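Histone acetyltransferase HPA2 and related acetyltransferases (Corynebacterium glutamicum ATCC 13032, PDB 2QEC) probably transfers an acyl group, as expected of the GCN5-related N-acetyltransferase (GNAT) family, from acyl-coenzyme A to an acceptor not yet identified. Local coordinates at residues V20-F25 with A47-Q52; I63-D68 with V74-W79; W126-V131 with A145-G150. The protein carries 1 engineered substitution. All coordinates share one frame; numbering follows the deposited sequence. Where two conformers were deposited one is given.

Contact 1 of 3, residues V20-F25 with A47-Q52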
# COMPACT_ATOMS: atom_id res chain seq x y z
N VAL A 20 17.75 -2.70 -26.21
CA VAL A 20 16.28 -2.45 -26.13
C VAL A 20 15.88 -1.43 -25.03
O VAL A 20 15.07 -0.52 -25.24
CB VAL A 20 15.48 -3.77 -25.97
CG1 VAL A 20 14.04 -3.49 -25.76
CG2 VAL A 20 15.62 -4.63 -27.26
N LEU A 21 16.47 -1.57 -23.85
CA LEU A 21 16.26 -0.61 -22.78
C LEU A 21 16.68 0.82 -23.17
O LEU A 21 15.98 1.78 -22.89
CB LEU A 21 17.03 -1.08 -21.54
CG LEU A 21 16.46 -2.33 -20.87
CD1 LEU A 21 17.49 -3.02 -19.95
CD2 LEU A 21 15.21 -2.01 -20.15
N VAL A 22 17.84 0.93 -23.78
CA VAL A 22 18.38 2.22 -24.19
C VAL A 22 17.46 2.87 -25.24
O VAL A 22 17.17 4.06 -25.15
CB VAL A 22 19.81 2.08 -24.74
CG1 VAL A 22 20.28 3.38 -25.38
CG2 VAL A 22 20.77 1.64 -23.62
N GLU A 23 17.04 2.10 -26.24
CA GLU A 23 16.17 2.63 -27.28
C GLU A 23 14.89 3.08 -26.64
O GLU A 23 14.40 4.15 -26.94
CB GLU A 23 15.90 1.59 -28.37
CG GLU A 23 15.07 2.13 -29.53
CD GLU A 23 14.49 1.04 -30.38
OE1 GLU A 23 13.50 0.43 -29.95
OE2 GLU A 23 15.00 0.80 -31.50
N ALA A 24 14.34 2.29 -25.73
CA ALA A 24 13.08 2.64 -25.13
C ALA A 24 13.23 3.92 -24.27
O ALA A 24 12.36 4.77 -24.27
CB ALA A 24 12.54 1.49 -24.30
N PHE A 25 14.33 4.05 -23.55
CA PHE A 25 14.38 5.06 -22.48
C PHE A 25 15.33 6.22 -22.77
O PHE A 25 15.54 7.05 -21.90
CB PHE A 25 14.68 4.37 -21.15
CG PHE A 25 13.59 3.42 -20.71
CD1 PHE A 25 12.26 3.86 -20.60
CD2 PHE A 25 13.86 2.10 -20.44
CE1 PHE A 25 11.26 2.99 -20.23
CE2 PHE A 25 12.86 1.23 -20.07
CZ PHE A 25 11.56 1.66 -19.97
N ALA A 47 25.48 2.33 -19.69
CA ALA A 47 26.28 1.82 -18.59
C ALA A 47 25.42 1.52 -17.37
O ALA A 47 25.63 0.51 -16.71
CB ALA A 47 27.38 2.82 -18.22
N LEU A 48 24.41 2.35 -17.10
CA LEU A 48 23.52 2.13 -15.95
C LEU A 48 22.77 0.82 -16.07
O LEU A 48 22.76 0.02 -15.14
CB LEU A 48 22.52 3.28 -15.78
CG LEU A 48 21.44 3.07 -14.68
CD1 LEU A 48 22.11 2.88 -13.30
CD2 LEU A 48 20.42 4.16 -14.60
N PHE A 49 22.11 0.64 -17.21
CA PHE A 49 21.40 -0.60 -17.51
C PHE A 49 22.31 -1.84 -17.50
O PHE A 49 21.91 -2.88 -16.98
CB PHE A 49 20.66 -0.49 -18.86
CG PHE A 49 19.44 0.41 -18.83
CD1 PHE A 49 18.51 0.31 -17.81
CD2 PHE A 49 19.20 1.32 -19.84
CE1 PHE A 49 17.39 1.10 -17.81
CE2 PHE A 49 18.05 2.13 -19.83
CZ PHE A 49 17.16 2.01 -18.81
N GLU A 50 23.52 -1.74 -18.06
CA GLU A 50 24.47 -2.86 -18.00
C GLU A 50 24.78 -3.28 -16.57
O GLU A 50 24.82 -4.47 -16.28
CB GLU A 50 25.75 -2.51 -18.73
CG GLU A 50 25.54 -2.43 -20.22
CD GLU A 50 26.73 -1.91 -20.98
OE1 GLU A 50 27.60 -1.20 -20.39
OE2 GLU A 50 26.79 -2.20 -22.20
N LEU A 51 24.97 -2.31 -15.69
CA LEU A 51 25.25 -2.53 -14.28
C LEU A 51 24.06 -3.11 -13.49
O LEU A 51 24.23 -4.02 -12.68
CB LEU A 51 25.67 -1.21 -13.64
CG LEU A 51 26.00 -1.21 -12.15
CD1 LEU A 51 27.35 -1.86 -11.89
CD2 LEU A 51 26.00 0.19 -11.63
N GLN A 52 22.87 -2.56 -13.72
CA GLN A 52 21.65 -3.05 -13.08
C GLN A 52 21.40 -4.53 -13.45
O GLN A 52 21.12 -5.34 -12.60
CB GLN A 52 20.44 -2.17 -13.42
CG GLN A 52 20.30 -0.93 -12.55
CD GLN A 52 19.27 0.06 -13.07
OE1 GLN A 52 18.88 0.01 -14.22
NE2 GLN A 52 18.82 0.94 -12.20
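The F49 ring wedges against L21, V22 and F25, the central event in a helix-helix packing of the GNAT fold: segments 20-25 and 47-52, on helices 14-25 and 43-60, run at 135° to each other, their axes 10.1 Å apart at the closest. Going along 47-52, F49 comes first and makes every contact with 20-25. Its CG lies beside the backbone N (chi1 -72°), which carries the ring across to the other helix. L21 CB sits over one face, a CH-pi contact 3.8 Å from the ring centroid, while L21 CD1 reaches the CB end of the ring, 4.1 Å from F49 CG. V22 CG2 comes in at the edge, 4.1 Å from F49 CD2. The far end of the ring meets F25, whose side chain crosses that of F49 at about a right angle: F49 CZ is met by F25 CD2 at 3.7 Å and, a little farther, by F25 CB. F31 adds an edge-to-face ring contact with F49, and its ring also meets that of F25. Past F49, one turn further along the helix, Q52 reaches strand 126-133, its OE1 in a hydrogen bond with Y129 OH.

Contact 2 of 3, residues I63-D68 with V74-W79. With EDO (1,2-ethanediol), chain H.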
# COMPACT_ATOMS: atom_id res chain seq x y z
N ILE A 63 14.65 -11.43 -15.32
CA ILE A 63 14.69 -10.74 -16.59
C ILE A 63 13.92 -11.58 -17.59
O ILE A 63 14.27 -12.74 -17.83
CB ILE A 63 16.14 -10.56 -17.07
CG1 ILE A 63 16.98 -9.87 -15.98
CG2 ILE A 63 16.20 -9.78 -18.40
CD1 ILE A 63 18.51 -9.92 -16.29
N ASP A 64 12.82 -11.02 -18.08
CA ASP A 64 11.99 -11.69 -19.09
C ASP A 64 12.23 -11.02 -20.44
O ASP A 64 12.39 -9.80 -20.52
CB ASP A 64 10.52 -11.58 -18.71
CG ASP A 64 10.17 -12.36 -17.46
OD1 ASP A 64 10.91 -13.32 -17.09
OD2 ASP A 64 9.09 -12.05 -16.90
N VAL A 65 12.26 -11.82 -21.51
CA VAL A 65 12.28 -11.27 -22.83
C VAL A 65 11.10 -11.79 -23.63
O VAL A 65 10.69 -12.94 -23.48
CB VAL A 65 13.56 -11.63 -23.66
CG1 VAL A 65 14.75 -10.92 -23.11
CG2 VAL A 65 13.83 -13.13 -23.70
N ALA A 66 10.62 -10.94 -24.54
CA ALA A 66 9.61 -11.26 -25.54
C ALA A 66 10.30 -11.31 -26.89
O ALA A 66 11.06 -10.41 -27.20
CB ALA A 66 8.58 -10.17 -25.55
N ARG A 67 9.98 -12.32 -27.70
CA ARG A 67 10.54 -12.46 -29.00
C ARG A 67 9.40 -12.48 -29.98
O ARG A 67 8.31 -13.02 -29.67
CB ARG A 67 11.36 -13.75 -29.11
CG ARG A 67 12.63 -13.78 -28.19
CD ARG A 67 13.41 -15.06 -28.41
NE ARG A 67 14.71 -15.05 -27.73
CZ ARG A 67 14.92 -15.50 -26.49
NH1 ARG A 67 13.94 -16.05 -25.78
NH2 ARG A 67 16.14 -15.42 -25.98
N ASP A 68 9.66 -11.96 -31.17
CA ASP A 68 8.69 -12.02 -32.24
C ASP A 68 8.83 -13.33 -33.03
O ASP A 68 9.64 -14.20 -32.68
CB ASP A 68 8.76 -10.76 -33.10
CG ASP A 68 10.05 -10.60 -33.85
OD1 ASP A 68 10.81 -11.54 -34.02
OD2 ASP A 68 10.27 -9.49 -34.32
N VAL A 74 12.10 -8.31 -28.77
CA VAL A 74 11.33 -7.09 -29.02
C VAL A 74 10.82 -6.42 -27.74
O VAL A 74 10.24 -5.33 -27.79
CB VAL A 74 10.13 -7.36 -29.99
CG1 VAL A 74 10.64 -7.62 -31.38
CG2 VAL A 74 9.25 -8.50 -29.51
N GLY A 75 11.07 -7.04 -26.62
CA GLY A 75 10.72 -6.43 -25.33
C GLY A 75 11.44 -7.10 -24.20
O GLY A 75 11.91 -8.24 -24.33
N VAL A 76 11.54 -6.37 -23.10
CA VAL A 76 12.18 -6.84 -21.90
C VAL A 76 11.45 -6.28 -20.68
O VAL A 76 10.94 -5.14 -20.70
CB VAL A 76 13.72 -6.53 -21.89
CG1 VAL A 76 14.03 -5.03 -21.87
CG2 VAL A 76 14.43 -7.25 -20.75
N ALA A 77 11.36 -7.11 -19.63
CA ALA A 77 10.88 -6.69 -18.31
C ALA A 77 11.87 -7.09 -17.19
O ALA A 77 12.41 -8.23 -17.17
CB ALA A 77 9.49 -7.22 -18.06
N LEU A 78 12.06 -6.18 -16.23
CA LEU A 78 12.96 -6.39 -15.09
C LEU A 78 12.13 -6.36 -13.83
O LEU A 78 11.41 -5.41 -13.62
CB LEU A 78 14.02 -5.30 -15.02
CG LEU A 78 14.90 -5.17 -16.32
CD1 LEU A 78 15.88 -4.03 -16.16
CD2 LEU A 78 15.72 -6.38 -16.57
N TRP A 79 12.22 -7.45 -13.08
CA TRP A 79 11.46 -7.69 -11.86
C TRP A 79 12.40 -7.99 -10.68
O TRP A 79 13.41 -8.72 -10.82
CB TRP A 79 10.59 -8.91 -12.09
CG TRP A 79 9.51 -8.81 -13.15
CD1 TRP A 79 9.65 -9.01 -14.50
CD2 TRP A 79 8.13 -8.60 -12.92
NE1 TRP A 79 8.45 -8.91 -15.12
CE2 TRP A 79 7.48 -8.68 -14.16
CE3 TRP A 79 7.36 -8.38 -11.77
CZ2 TRP A 79 6.12 -8.48 -14.30
CZ3 TRP A 79 6.00 -8.21 -11.90
CH2 TRP A 79 5.39 -8.28 -13.17
C1 EDO H . 13.52 -14.35 -15.71
O1 EDO H . 12.29 -14.95 -15.45
C2 EDO H . 14.70 -14.87 -14.91
O2 EDO H . 15.83 -14.05 -15.21
O HOH W 1 7.70 -10.00 -17.59
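The carboxylate of D64 and the indole of W79 lie obliquely to each other, their planes 50° apart, on one face of the beta hairpin formed by strands 61-67 and 73-80 of the GNAT sheet. D64 OD2 and W79 NE1 are joined through a water that donates to the carboxylate at 2.6 Å from OD2 and accepts from NE1. R153 of helix 142-154 serves both groups, through a salt bridge to D64 OD1 and a cation-pi contact with the indole, while D13 forms a salt bridge with R67. The same D64 OD1 takes a hydrogen bond from O1 of a 1,2-ethanediol, probably from the crystallisation liquor. The third flat group, the R67 guanidinium, has V65 CG2 over one face, toward its rim, 3.4 Å above the plane.

Between the antiparallel strands, D64 and A77 form a hydrogen-bonded pair: D64 N to A77 O and A77 N to D64 O are both 3.0 Å, and the bond from D64 N arrives in the carbonyl plane of A77. A66 N reaches G75 O from above the carbonyl plane, 45° out of it. Beyond this the register slips in a classic beta bulge: V74 and G75 both face A66, whose O takes V74 N at 2.8 Å and, weakly, G75 N.

I63, V65, V76 and L78 point to the face packed by helix 14-25, with I17 against the first three of them. There I63 and L78 lie side by side, pointing the same way, and L78 CD2 is 3.8 Å from I63 CG1. Near the turn, D68 crosses V74 at about a right angle: OD1 hydrogen-bonds E72 N in the turn, and D68 OD2 rests 3.5 Å from V74 CG1.

Contact 3 of 3, residues W126-V131 with A145-G150. With EDO (1,2-ethanediol), chain D.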
# COMPACT_ATOMS: atom_id res chain seq x y z
N TRP A 126 6.54 -8.46 -5.25
CA TRP A 126 7.33 -8.32 -6.48
C TRP A 126 7.37 -6.85 -6.91
O TRP A 126 6.46 -6.12 -6.62
CB TRP A 126 6.70 -9.12 -7.62
CG TRP A 126 6.75 -10.59 -7.44
CD1 TRP A 126 5.97 -11.35 -6.59
CD2 TRP A 126 7.65 -11.47 -8.05
NE1 TRP A 126 6.34 -12.68 -6.68
CE2 TRP A 126 7.36 -12.77 -7.60
CE3 TRP A 126 8.68 -11.30 -9.03
CZ2 TRP A 126 8.06 -13.88 -8.05
CZ3 TRP A 126 9.37 -12.40 -9.45
CH2 TRP A 126 9.05 -13.67 -8.98
N TYR A 127 8.44 -6.43 -7.58
CA TYR A 127 8.51 -5.07 -8.13
C TYR A 127 8.77 -5.18 -9.60
O TYR A 127 9.76 -5.74 -9.95
CB TYR A 127 9.66 -4.31 -7.48
CG TYR A 127 10.02 -2.92 -8.02
CD1 TYR A 127 9.04 -2.03 -8.43
CD2 TYR A 127 11.35 -2.52 -8.10
CE1 TYR A 127 9.36 -0.79 -8.90
CE2 TYR A 127 11.67 -1.28 -8.56
CZ TYR A 127 10.68 -0.41 -8.94
OH TYR A 127 11.01 0.82 -9.43
N LEU A 128 7.89 -4.60 -10.41
CA LEU A 128 8.13 -4.41 -11.82
C LEU A 128 8.83 -3.09 -12.01
O LEU A 128 8.19 -2.04 -11.91
CB LEU A 128 6.82 -4.45 -12.59
CG LEU A 128 7.00 -4.17 -14.09
CD1 LEU A 128 8.01 -5.14 -14.70
CD2 LEU A 128 5.65 -4.24 -14.76
N TYR A 129 10.14 -3.17 -12.27
CA TYR A 129 11.05 -2.02 -12.37
C TYR A 129 10.86 -1.33 -13.69
O TYR A 129 10.63 -0.10 -13.76
CB TYR A 129 12.50 -2.43 -12.12
CG TYR A 129 13.57 -1.44 -12.58
CD1 TYR A 129 13.56 -0.10 -12.17
CD2 TYR A 129 14.59 -1.83 -13.42
CE1 TYR A 129 14.56 0.81 -12.61
CE2 TYR A 129 15.55 -0.93 -13.84
CZ TYR A 129 15.52 0.39 -13.43
OH TYR A 129 16.51 1.25 -13.87
N THR A 130 10.95 -2.11 -14.76
CA THR A 130 10.82 -1.53 -16.05
C THR A 130 10.28 -2.57 -17.05
O THR A 130 10.56 -3.78 -16.93
CB THR A 130 12.18 -0.92 -16.47
OG1 THR A 130 11.97 0.05 -17.49
CG2 THR A 130 13.15 -1.98 -16.91
N VAL A 131 9.51 -2.06 -18.01
CA VAL A 131 9.05 -2.82 -19.17
C VAL A 131 9.30 -1.98 -20.39
O VAL A 131 8.92 -0.81 -20.47
CB VAL A 131 7.55 -3.30 -18.99
CG1 VAL A 131 6.64 -2.16 -18.67
CG2 VAL A 131 7.04 -4.01 -20.26
N ALA A 145 2.10 -9.13 -23.09
CA ALA A 145 2.70 -10.47 -22.96
C ALA A 145 3.68 -10.51 -21.80
O ALA A 145 3.63 -11.42 -20.94
CB ALA A 145 3.36 -10.88 -24.29
N LEU A 146 4.49 -9.47 -21.68
CA LEU A 146 5.42 -9.37 -20.54
C LEU A 146 4.76 -9.31 -19.18
O LEU A 146 5.13 -10.02 -18.26
CB LEU A 146 6.38 -8.19 -20.73
CG LEU A 146 7.39 -8.41 -21.85
CD1 LEU A 146 7.99 -7.13 -22.28
CD2 LEU A 146 8.48 -9.39 -21.43
N LEU A 147 3.78 -8.42 -19.06
CA LEU A 147 3.02 -8.33 -17.83
C LEU A 147 2.27 -9.59 -17.44
O LEU A 147 2.27 -9.95 -16.29
CB LEU A 147 2.07 -7.15 -17.89
CG LEU A 147 2.84 -5.91 -17.42
CD1 LEU A 147 2.45 -4.76 -18.29
CD2 LEU A 147 2.56 -5.73 -15.93
N ASN A 148 1.58 -10.19 -18.40
CA ASN A 148 0.89 -11.45 -18.17
C ASN A 148 1.83 -12.56 -17.68
O ASN A 148 1.51 -13.26 -16.72
CB ASN A 148 0.10 -11.86 -19.42
CG ASN A 148 -1.17 -11.00 -19.62
OD1 ASN A 148 -1.66 -10.36 -18.70
ND2 ASN A 148 -1.70 -11.01 -20.83
N HIS A 149 3.01 -12.66 -18.27
CA HIS A 149 4.05 -13.61 -17.84
C HIS A 149 4.44 -13.37 -16.38
O HIS A 149 4.50 -14.28 -15.53
CB HIS A 149 5.28 -13.54 -18.83
CG HIS A 149 6.29 -14.62 -18.59
ND1 HIS A 149 6.13 -15.89 -19.10
CD2 HIS A 149 7.33 -14.69 -17.73
CE1 HIS A 149 7.11 -16.66 -18.65
NE2 HIS A 149 7.84 -15.96 -17.81
N GLY A 150 4.63 -12.11 -16.03
CA GLY A 150 5.17 -11.79 -14.70
C GLY A 150 4.10 -11.93 -13.67
O GLY A 150 4.36 -12.30 -12.48
C1 EDO D . 6.15 -0.21 -15.55
O1 EDO D . 5.78 0.73 -14.55
C2 EDO D . 7.67 -0.24 -15.70
O2 EDO D . 8.13 0.41 -16.91
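L128 and L147 meet at about a right angle, and V131 slants across L146: these two apolar pairs seat helix 142-154 on strand 126-133 within a beta-alpha-beta unit completed by strand 159-163. L128 extends its CG opposite the backbone N (chi1 176°), sending CD2 out to the helix, where it lies 3.6 Å from L147 CD2. The L147 side chain leaves the helix to one side, and only its far end, CD2, closes on the strand. Three residues further along the strand, V131 points toward the helix and is split between two neighbours. Its CG2, anti to the backbone N, lies 3.8 Å from L146 CD1, whereas V131 CG1 turns to a 1,2-ethanediol, 3.5 Å from its O2. L146 also packs on V6 and D64, and L128 on W79, which ties both pairs into the layer between sheet and helix.

Between L128 and V131 the strand carries a classic beta bulge, Y129 and T130 both facing L78. A bulge in this strand is a hallmark of GNAT enzymes, where it exposes backbone groups near the acetyl-CoA site; the bound diol is consistent with such a pocket. V131 N gives it a weak hydrogen bond, 3.0 Å to O2.

Overall arrangement
All three contacts are buried, but they join different elements: contact 1 two helices on one side of the sheet, contact 2 two neighbouring strands, contact 3 a helix to a strand. Contact 2 combines backbone hydrogen bonds with a charged cluster on one face and aliphatic packing on the other; contacts 1 and 3 are apolar side-chain packing, centred on one aromatic ring in contact 1 and wholly aliphatic in contact 3. Strand 73-80 links them: its L78 pairs through the backbone with Y129 and T130 of contact 3, while V76 and L78 touch L21 of contact 1. On the other face, D64 and W79 of contact 2 pack against H149 and G150 of contact 3. Contacts 1 and 3 also meet directly, F25 and L21 packing on T130.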